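Local coordinates for protein gamma-hexachlorocyclohexane dehydrochlorinase (Novosphingobium barchaimii LL02, PDB 5KVB) that probably catalyses two successive 1,2-anti dehydrochlorinations of lindane (gamma-hexachlorocyclohexane), giving a tetrachlorocyclohexadiene by way of gamma-pentachlorocyclohexene, at residues A[41-44]-A[45-49]; A[64-68]-A[69-73]; A[144-148]-A[149-153]. One frame throughout, in Å; residues are numbered along the deposited sequence.

Contact 1: residues A[41-44]-A[45-49]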
# COMPACT_ATOMS: atom_id res chain seq x y z
N SER A 41 -7.80 21.05 -2.58
CA SER A 41 -6.54 21.66 -2.18
C SER A 41 -5.32 21.24 -3.00
O SER A 41 -4.29 21.92 -2.97
CB SER A 41 -6.26 21.36 -0.70
OG SER A 41 -5.99 19.98 -0.50
N ILE A 42 -5.42 20.13 -3.72
CA ILE A 42 -4.25 19.48 -4.31
C ILE A 42 -3.98 19.83 -5.78
O ILE A 42 -3.00 19.33 -6.36
CB ILE A 42 -4.36 17.94 -4.20
CG1 ILE A 42 -5.50 17.43 -5.09
CG2 ILE A 42 -4.57 17.49 -2.75
CD1 ILE A 42 -5.83 15.92 -4.94
N TRP A 43 -4.82 20.68 -6.39
CA TRP A 43 -4.77 20.96 -7.83
C TRP A 43 -4.38 22.39 -8.17
O TRP A 43 -4.96 23.34 -7.63
CB TRP A 43 -6.14 20.72 -8.49
CG TRP A 43 -6.80 19.40 -8.19
CD1 TRP A 43 -7.70 19.16 -7.20
CD2 TRP A 43 -6.60 18.16 -8.88
NE1 TRP A 43 -8.09 17.84 -7.22
CE2 TRP A 43 -7.42 17.20 -8.24
CE3 TRP A 43 -5.81 17.77 -9.96
CZ2 TRP A 43 -7.48 15.87 -8.66
CZ3 TRP A 43 -5.87 16.44 -10.38
CH2 TRP A 43 -6.70 15.51 -9.73
N TRP A 44 -3.47 22.57 -9.13
CA TRP A 44 -3.32 23.90 -9.75
C TRP A 44 -4.61 24.23 -10.51
O TRP A 44 -5.34 23.33 -10.92
CB TRP A 44 -2.12 23.94 -10.70
CG TRP A 44 -0.80 23.82 -10.01
CD1 TRP A 44 0.17 22.87 -10.23
CD2 TRP A 44 -0.29 24.68 -8.98
NE1 TRP A 44 1.25 23.10 -9.41
CE2 TRP A 44 0.99 24.20 -8.63
CE3 TRP A 44 -0.79 25.81 -8.32
CZ2 TRP A 44 1.77 24.80 -7.64
CZ3 TRP A 44 -0.02 26.40 -7.34
CH2 TRP A 44 1.25 25.90 -7.01
N ASP A 45 -4.88 25.52 -10.71
CA ASP A 45 -6.13 25.90 -11.37
C ASP A 45 -6.19 25.44 -12.83
O ASP A 45 -7.30 25.30 -13.39
CB ASP A 45 -6.34 27.41 -11.28
CG ASP A 45 -6.75 27.86 -9.89
OD1 ASP A 45 -7.20 27.02 -9.09
OD2 ASP A 45 -6.64 29.07 -9.60
N ASP A 46 -5.03 25.19 -13.44
CA ASP A 46 -4.99 24.66 -14.81
C ASP A 46 -4.66 23.16 -14.87
O ASP A 46 -4.37 22.63 -15.94
CB ASP A 46 -4.01 25.47 -15.67
CG ASP A 46 -2.60 25.49 -15.10
OD1 ASP A 46 -2.42 25.26 -13.88
OD2 ASP A 46 -1.65 25.74 -15.88
N ALA A 47 -4.73 22.48 -13.73
CA ALA A 47 -4.49 21.03 -13.73
C ALA A 47 -5.60 20.29 -14.48
O ALA A 47 -6.76 20.72 -14.45
CB ALA A 47 -4.40 20.50 -12.29
N GLU A 48 -5.23 19.21 -15.15
CA GLU A 48 -6.19 18.41 -15.91
C GLU A 48 -6.31 16.98 -15.39
O GLU A 48 -5.33 16.25 -15.32
CB GLU A 48 -5.82 18.40 -17.40
CG GLU A 48 -5.99 19.76 -18.07
CD GLU A 48 -5.75 19.72 -19.57
OE1 GLU A 48 -5.03 18.81 -20.04
OE2 GLU A 48 -6.29 20.59 -20.28
N TRP A 49 -7.53 16.60 -15.04
CA TRP A 49 -7.84 15.23 -14.62
C TRP A 49 -8.66 14.58 -15.71
O TRP A 49 -9.79 15.00 -15.97
CB TRP A 49 -8.58 15.26 -13.27
CG TRP A 49 -8.97 13.92 -12.67
CD1 TRP A 49 -8.63 12.67 -13.11
CD2 TRP A 49 -9.76 13.72 -11.49
NE1 TRP A 49 -9.17 11.71 -12.27
CE2 TRP A 49 -9.88 12.33 -11.28
CE3 TRP A 49 -10.39 14.59 -10.59
CZ2 TRP A 49 -10.59 11.79 -10.21
CZ3 TRP A 49 -11.11 14.06 -9.53
CH2 TRP A 49 -11.21 12.67 -9.35
O HOH W 1 -5.48 26.02 -7.18
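Different first torsions place the rings of Trp43 and Trp49 near one another. In Trp43, CG lies beside the backbone N and anti to the carbonyl carbon (chi1 -50°). In Trp49, CG is anti to the backbone N (chi1 -179°). The two indoles then come together with their planes only 15° apart. They are slid so far that they barely overlap, and the centroids of the six-membered rings are 5.4 Å apart. The closest approach is Trp43 CZ2 to Trp49 CE3, at 3.7 Å. Trp43 CH2 sits over one face of the Trp49 ring, offset toward its rim. Ala47 fills the inner side of the bend. Its CB lies at the edge of the Trp43 ring, 3.9 Å from CE3. Ile42 of the same segment covers part of a Trp43 face with CG1.

The chain turns a corner through a type I beta turn from Trp44 to Ala47. Ala47 N donates to Trp44 O over 3.0 Å, with the donor well above the carbonyl plane. Water 1 lies within hydrogen-bonding distance of Trp43 O and Asp45 OD1. On the outer side, Asp46 OD1 comes within 3.5 Å of Trp44 CB. Asp46 also forms a salt bridge with Arg127, which makes a cation-pi contact with the Trp44 ring. Trp44 NE1 bonds to Glu125 O.

The inner indoles pack on Leu136 of strand 130-145 and on Ala63 of helix 59-71. Trp49 is about 8 Å, side chain to side chain, from His80, the probable proton acceptor. The chemistry is thus divided. The inner side of the corner is apolar and aromatic. The outer side carries carboxylates, and the charge of Asp46 is probably offset by Arg127.

Contact 2: residues A[64-68]-A[69-73]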
# COMPACT_ATOMS: atom_id res chain seq x y z
N LEU A 64 -14.14 18.64 -8.47
CA LEU A 64 -15.38 18.51 -7.70
C LEU A 64 -16.59 18.27 -8.60
O LEU A 64 -17.52 17.55 -8.22
CB LEU A 64 -15.58 19.75 -6.82
CG LEU A 64 -14.56 19.88 -5.68
CD1 LEU A 64 -14.88 21.08 -4.80
CD2 LEU A 64 -14.50 18.60 -4.85
N ASP A 65 -16.59 18.86 -9.79
CA ASP A 65 -17.65 18.61 -10.76
C ASP A 65 -17.69 17.13 -11.17
O ASP A 65 -18.76 16.51 -11.21
CB ASP A 65 -17.46 19.49 -11.99
CG ASP A 65 -18.65 19.45 -12.93
OD1 ASP A 65 -19.80 19.52 -12.44
OD2 ASP A 65 -18.43 19.35 -14.15
N LEU A 66 -16.53 16.58 -11.46
CA LEU A 66 -16.42 15.18 -11.84
C LEU A 66 -16.94 14.24 -10.76
O LEU A 66 -17.71 13.32 -11.05
CB LEU A 66 -14.96 14.82 -12.17
CG LEU A 66 -14.66 13.34 -12.42
CD1 LEU A 66 -15.45 12.82 -13.63
CD2 LEU A 66 -13.16 13.11 -12.60
N VAL A 67 -16.52 14.44 -9.51
CA VAL A 67 -16.95 13.50 -8.48
C VAL A 67 -18.41 13.73 -8.08
O VAL A 67 -19.16 12.77 -7.92
CB VAL A 67 -16.02 13.53 -7.25
CG1 VAL A 67 -14.65 12.99 -7.63
CG2 VAL A 67 -15.89 14.92 -6.67
N ASN A 68 -18.86 14.98 -7.96
CA ASN A 68 -20.26 15.21 -7.57
C ASN A 68 -21.30 14.81 -8.61
O ASN A 68 -22.42 14.40 -8.25
CB ASN A 68 -20.48 16.68 -7.21
CG ASN A 68 -20.11 16.99 -5.77
OD1 ASN A 68 -20.80 16.60 -4.84
ND2 ASN A 68 -19.01 17.71 -5.59
N ASN A 69 -20.96 14.92 -9.89
CA ASN A 69 -21.95 14.74 -10.96
C ASN A 69 -21.82 13.43 -11.74
O ASN A 69 -22.82 12.91 -12.24
CB ASN A 69 -21.87 15.92 -11.94
CG ASN A 69 -22.22 17.24 -11.29
OD1 ASN A 69 -23.24 17.36 -10.60
ND2 ASN A 69 -21.37 18.23 -11.49
N VAL A 70 -20.61 12.89 -11.84
CA VAL A 70 -20.40 11.66 -12.59
C VAL A 70 -20.10 10.48 -11.67
O VAL A 70 -20.75 9.44 -11.77
CB VAL A 70 -19.25 11.81 -13.62
CG1 VAL A 70 -19.08 10.53 -14.42
CG2 VAL A 70 -19.50 12.98 -14.55
N VAL A 71 -19.13 10.62 -10.77
CA VAL A 71 -18.66 9.46 -10.02
C VAL A 71 -19.52 9.12 -8.80
O VAL A 71 -20.08 8.02 -8.73
CB VAL A 71 -17.20 9.64 -9.56
CG1 VAL A 71 -16.74 8.42 -8.79
CG2 VAL A 71 -16.31 9.87 -10.78
N TRP A 72 -19.63 10.04 -7.84
CA TRP A 72 -20.32 9.73 -6.58
C TRP A 72 -21.78 9.28 -6.77
O TRP A 72 -22.22 8.36 -6.09
CB TRP A 72 -20.26 10.93 -5.61
CG TRP A 72 -18.85 11.20 -5.04
CD1 TRP A 72 -17.80 10.33 -5.01
CD2 TRP A 72 -18.37 12.41 -4.41
NE1 TRP A 72 -16.70 10.92 -4.42
CE2 TRP A 72 -17.03 12.19 -4.05
CE3 TRP A 72 -18.95 13.65 -4.14
CZ2 TRP A 72 -16.26 13.17 -3.41
CZ3 TRP A 72 -18.18 14.62 -3.50
CH2 TRP A 72 -16.85 14.37 -3.15
N PRO A 73 -22.54 9.88 -7.71
CA PRO A 73 -23.91 9.36 -7.85
C PRO A 73 -23.99 7.91 -8.33
O PRO A 73 -25.02 7.26 -8.12
CB PRO A 73 -24.54 10.29 -8.90
CG PRO A 73 -23.75 11.53 -8.85
CD PRO A 73 -22.34 11.10 -8.51
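Val67 packs over one face of the Trp72 indole, five residues on. Its CB lies 3.6 Å above the indole plane, and CG2 makes a CH-pi contact 3.7 Å from the centroid of the six-membered ring. The two side chains lie side by side and point the same way. Trp72 CG is anti to its carbonyl carbon (chi1 -70°), which turns the ring back along the helix. Asn68 OD1 meets the ring edge, 3.5 Å from CZ3, with the amide plane steep to the ring. Asn68 ND2 donates to Leu64 O and also to Glu36. Trp72 NE1 bonds to Val31 O, and Arg34 makes a cation-pi contact with the ring. Replacing Trp72 by an alanine would probably leave one side of Val67 without its ring cover and Val31 O without its indole donor.

Buried Leu66 adds a lighter apolar patch. Its CD1 touches Val70 CB at 3.9 Å, and its CG is 4.2 Å from Val71 CG2. The loose side is that of Asn69, exposed beside Asp65. Their side-chain ends are modelled too close together for the pairing to be trusted.

The helix widens here. Leu66 O accepts from both Val70 N (3.0 Å) and Val71 N (3.1 Å). Val67 O then takes Trp72 N at 2.8 Å, a five-residue step. Such i+5 bonds are the mark of a pi-type turn, here in the last part of helix 59-71 of the SnoaL-like, NTF2-type fold.

Contact 3: residues A[144-148]-A[149-153]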
# COMPACT_ATOMS: atom_id res chain seq x y z
N THR A 144 -14.35 -5.60 -12.46
CA THR A 144 -14.83 -6.97 -12.28
C THR A 144 -16.00 -7.03 -11.31
O THR A 144 -15.83 -6.86 -10.11
CB THR A 144 -13.69 -7.88 -11.77
OG1 THR A 144 -12.58 -7.79 -12.67
CG2 THR A 144 -14.14 -9.32 -11.70
N PRO A 145 -17.21 -7.28 -11.84
CA PRO A 145 -18.33 -7.54 -10.94
C PRO A 145 -18.09 -8.82 -10.14
O PRO A 145 -17.54 -9.79 -10.66
CB PRO A 145 -19.53 -7.69 -11.89
CG PRO A 145 -18.93 -8.05 -13.21
CD PRO A 145 -17.59 -7.36 -13.26
N LEU A 146 -18.47 -8.81 -8.87
CA LEU A 146 -18.19 -9.94 -7.99
C LEU A 146 -19.47 -10.70 -7.67
O LEU A 146 -20.16 -10.39 -6.69
CB LEU A 146 -17.53 -9.46 -6.70
CG LEU A 146 -16.23 -8.67 -6.85
CD1 LEU A 146 -15.83 -8.06 -5.51
CD2 LEU A 146 -15.10 -9.54 -7.41
N ALA A 147 -19.78 -11.71 -8.48
CA ALA A 147 -21.01 -12.48 -8.32
C ALA A 147 -21.10 -13.13 -6.94
O ALA A 147 -20.19 -13.84 -6.52
CB ALA A 147 -21.12 -13.53 -9.40
N GLY A 148 -22.21 -12.88 -6.26
CA GLY A 148 -22.47 -13.53 -4.98
C GLY A 148 -21.82 -12.85 -3.79
O GLY A 148 -21.95 -13.32 -2.66
N ILE A 149 -21.12 -11.75 -4.05
CA ILE A 149 -20.43 -11.02 -2.99
C ILE A 149 -20.93 -9.58 -2.92
O ILE A 149 -20.96 -8.89 -3.93
CB ILE A 149 -18.90 -11.01 -3.21
CG1 ILE A 149 -18.34 -12.43 -3.07
CG2 ILE A 149 -18.20 -10.06 -2.22
CD1 ILE A 149 -16.90 -12.57 -3.49
N HIS A 150 -21.32 -9.16 -1.72
CA HIS A 150 -21.73 -7.78 -1.50
C HIS A 150 -21.02 -7.22 -0.28
O HIS A 150 -21.12 -7.77 0.83
CB HIS A 150 -23.25 -7.69 -1.33
CG HIS A 150 -24.01 -8.03 -2.57
ND1 HIS A 150 -24.25 -7.11 -3.57
CD2 HIS A 150 -24.57 -9.19 -2.98
CE1 HIS A 150 -24.93 -7.69 -4.54
NE2 HIS A 150 -25.14 -8.95 -4.21
N PHE A 151 -20.29 -6.12 -0.47
CA PHE A 151 -19.56 -5.51 0.63
C PHE A 151 -20.53 -4.83 1.58
O PHE A 151 -21.25 -3.90 1.20
CB PHE A 151 -18.52 -4.50 0.12
CG PHE A 151 -17.49 -5.10 -0.80
CD1 PHE A 151 -16.70 -6.16 -0.37
CD2 PHE A 151 -17.30 -4.60 -2.08
CE1 PHE A 151 -15.75 -6.73 -1.21
CE2 PHE A 151 -16.35 -5.15 -2.93
CZ PHE A 151 -15.58 -6.21 -2.50
N VAL A 152 -20.57 -5.31 2.81
CA VAL A 152 -21.50 -4.82 3.83
C VAL A 152 -20.77 -4.45 5.13
O VAL A 152 -19.72 -5.01 5.44
CB VAL A 152 -22.59 -5.88 4.13
CG1 VAL A 152 -23.50 -6.07 2.94
CG2 VAL A 152 -21.94 -7.21 4.51
N PRO A 153 -21.35 -3.52 5.92
CA PRO A 153 -20.79 -3.17 7.23
C PRO A 153 -21.01 -4.28 8.26
O PRO A 153 -21.81 -5.18 8.02
CB PRO A 153 -21.57 -1.90 7.60
CG PRO A 153 -22.86 -2.04 6.89
CD PRO A 153 -22.55 -2.73 5.59
O HOH W 2 -22.56 -11.42 -0.27
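Leu146 O receives Ile149 N over 3.1 Å, with an N-H...O angle of 156°. The donor stands above the carbonyl plane. This bond closes a type II beta turn from Leu146 to Ile149. Gly148 occupies the third position with a positive phi of 84°, which favours glycine. Water 2 bridges the next step of the chain. It donates to Gly148 O and accepts from His150 N, at 3.0 Å.

Apolar groups meet on the inner side of the turn. Leu146 CB lies 4.1 Å from Ile149 CB. The Leu146 branch ending in CD1 reaches Phe151, 3.5 Å from CZ and 3.9 Å from CE2. Leu146 CG lies beside its backbone N (chi1 -57°), and this torsion directs the branch toward the ring. The approach to the phenyl group is oblique.

Other subunits complete the packing. The Phe151 ring meets Tyr142 of the second subunit with nearly parallel planes. Ile149 packs on Ile149 of the second and of the third subunit, and Leu146 packs on Ile149 of the third. Residues of both segments, from Thr144 to Val152, thus contribute to the subunit interface of the trimer. Within its own chain, the turn comes after strand 130-145. Leu146 bonds through its backbone to Ser113, at the start of the neighbouring strand 113-127, and Phe151 N bonds to Ser113 OG.

The three contacts follow one another along the chain. Contacts 1 and 2 are neighbours, with centres 16 Å apart. They touch where Trp49 packs on Leu66 and Val67, so strand 47-51 is joined to helix 59-71. Contact 3 is remote. Its centre is 34 Å from that of contact 1, on the opposite side of the chain's centre, and 23 Å from that of contact 2. Contacts 1 and 3 still reach the same mixed sheet, because strands 47-51 and 130-145 are adjacent in it. Contacts 1 and 2 pack helix against sheet near the probable active-site residues, while contact 3 joins the chain's C-terminal part to the other subunits.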